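Side-chain contact in alpha-galactosidase (Lactobacillus brevis, PDB 3MI6), which probably hydrolyses terminal, non-reducing alpha-D-galactose residues from alpha-D-galactosides, as a member of glycosyl hydrolase family 36: residues E329-I334 against N521-S526. Sequence-based numbering, arbitrary orientation.
Sequences ERPVLI and NVLFES
Pro-331 and Leu-523 reach toward each other, with CD of the proline 3.8 Å from CD2 of the leucine. CG of Leu-523 stands anti to the backbone N (chi1 -174°), beside the carbonyl carbon, and CD2 is the branch that makes the contact. The same CD2 lies 4.2 Å from CG of Arg-330, so one branch meets two consecutive residues. Backbones stay well apart, the CA atoms of Arg-330 and Leu-523 being 8.9 Å distant. Further along, CD2 of Leu-333 approaches OE2 of Glu-525 at 4.3 Å, an apolar methyl beside a carboxylate oxygen.

No hydrogen bond crosses between the segments; the polar ends have other partners. OE2 of Glu-525 is hydrogen-bonded to Gln-544 and weakly to Tyr-475, both on adjacent strands, while the guanidinium of Arg-330 makes weak bonds to backbone oxygens, among them that of Pro-543.

Strands 333-335 and 523-526 are the first and fifth of the closed parallel eight-stranded barrel, a TIM barrel, so the contact spans its interior, with Tyr-475 touching both Leu-333 and Leu-523. Only 133 Å² is buried in total, which implies sparse packing, mainly aliphatic, across the barrel interior, with no polar bond between the segments.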
# COMPACT_ATOMS: atom_id res chain seq x y z
N GLU D 329 1.26 11.10 43.77
CA GLU D 329 0.81 12.17 42.91
C GLU D 329 1.88 13.25 42.82
O GLU D 329 2.46 13.67 43.82
CB GLU D 329 -0.53 12.74 43.41
CG GLU D 329 -1.68 11.74 43.29
CD GLU D 329 -3.02 12.27 43.75
OE1 GLU D 329 -3.23 13.50 43.78
OE2 GLU D 329 -3.88 11.44 44.09
N ARG D 330 2.14 13.68 41.60
CA ARG D 330 3.11 14.74 41.37
C ARG D 330 2.50 16.13 41.34
O ARG D 330 1.44 16.36 40.75
CB ARG D 330 3.89 14.44 40.12
CG ARG D 330 4.90 13.40 40.46
CD ARG D 330 5.06 12.42 39.38
NE ARG D 330 5.03 11.07 39.88
CZ ARG D 330 5.74 10.11 39.33
NH1 ARG D 330 6.53 10.41 38.31
NH2 ARG D 330 5.66 8.87 39.77
N PRO D 331 3.19 17.07 41.99
CA PRO D 331 2.59 18.38 42.26
C PRO D 331 2.37 19.19 40.97
O PRO D 331 3.02 18.95 39.97
CB PRO D 331 3.64 19.03 43.16
CG PRO D 331 4.93 18.45 42.70
CD PRO D 331 4.61 17.01 42.34
N VAL D 332 1.43 20.13 41.00
CA VAL D 332 1.30 21.07 39.90
C VAL D 332 2.34 22.17 40.09
O VAL D 332 2.36 22.85 41.11
CB VAL D 332 -0.11 21.68 39.85
CG1 VAL D 332 -0.20 22.71 38.74
CG2 VAL D 332 -1.13 20.60 39.66
N LEU D 333 3.23 22.34 39.13
CA LEU D 333 4.33 23.26 39.31
C LEU D 333 4.23 24.45 38.36
O LEU D 333 3.48 24.41 37.39
CB LEU D 333 5.65 22.56 39.09
CG LEU D 333 5.93 22.03 37.68
CD1 LEU D 333 6.41 23.12 36.75
CD2 LEU D 333 6.95 20.91 37.75
N ILE D 334 4.98 25.49 38.66
CA ILE D 334 5.18 26.57 37.71
C ILE D 334 6.68 26.83 37.55
O ILE D 334 7.43 26.76 38.50
CB ILE D 334 4.42 27.84 38.11
CG1 ILE D 334 4.72 28.96 37.10
CG2 ILE D 334 4.78 28.27 39.51
CD1 ILE D 334 3.78 30.11 37.19
N ASN D 521 13.72 12.43 49.57
CA ASN D 521 12.44 13.15 49.46
C ASN D 521 12.46 14.16 48.33
O ASN D 521 11.51 14.93 48.13
CB ASN D 521 12.09 13.84 50.77
CG ASN D 521 11.87 12.86 51.90
OD1 ASN D 521 11.53 11.69 51.67
ND2 ASN D 521 12.07 13.33 53.13
N VAL D 522 13.57 14.17 47.61
CA VAL D 522 13.74 15.10 46.53
C VAL D 522 13.27 14.43 45.26
O VAL D 522 13.73 13.35 44.90
CB VAL D 522 15.21 15.52 46.40
CG1 VAL D 522 15.45 16.22 45.06
CG2 VAL D 522 15.62 16.41 47.56
N LEU D 523 12.31 15.08 44.62
CA LEU D 523 11.79 14.68 43.33
C LEU D 523 12.73 15.17 42.24
O LEU D 523 12.92 16.38 42.09
CB LEU D 523 10.42 15.33 43.15
CG LEU D 523 9.55 15.00 41.95
CD1 LEU D 523 9.57 13.50 41.64
CD2 LEU D 523 8.13 15.50 42.23
N PHE D 524 13.33 14.25 41.49
CA PHE D 524 14.15 14.62 40.34
C PHE D 524 13.34 14.49 39.07
O PHE D 524 12.82 13.41 38.76
CB PHE D 524 15.41 13.74 40.24
CG PHE D 524 16.43 14.02 41.28
CD1 PHE D 524 16.47 13.29 42.44
CD2 PHE D 524 17.35 15.03 41.11
CE1 PHE D 524 17.40 13.55 43.42
CE2 PHE D 524 18.29 15.31 42.10
CZ PHE D 524 18.32 14.56 43.24
N GLU D 525 13.21 15.60 38.36
CA GLU D 525 12.71 15.60 36.99
C GLU D 525 13.92 15.58 36.09
O GLU D 525 14.72 16.49 36.10
CB GLU D 525 11.81 16.82 36.69
CG GLU D 525 11.17 16.76 35.28
CD GLU D 525 9.82 17.51 35.13
OE1 GLU D 525 9.55 18.02 34.01
OE2 GLU D 525 9.02 17.58 36.10
N SER D 526 14.05 14.50 35.33
CA SER D 526 15.13 14.35 34.36
C SER D 526 14.90 15.26 33.14
O SER D 526 13.75 15.58 32.80
CB SER D 526 15.24 12.89 33.96
OG SER D 526 15.17 12.75 32.56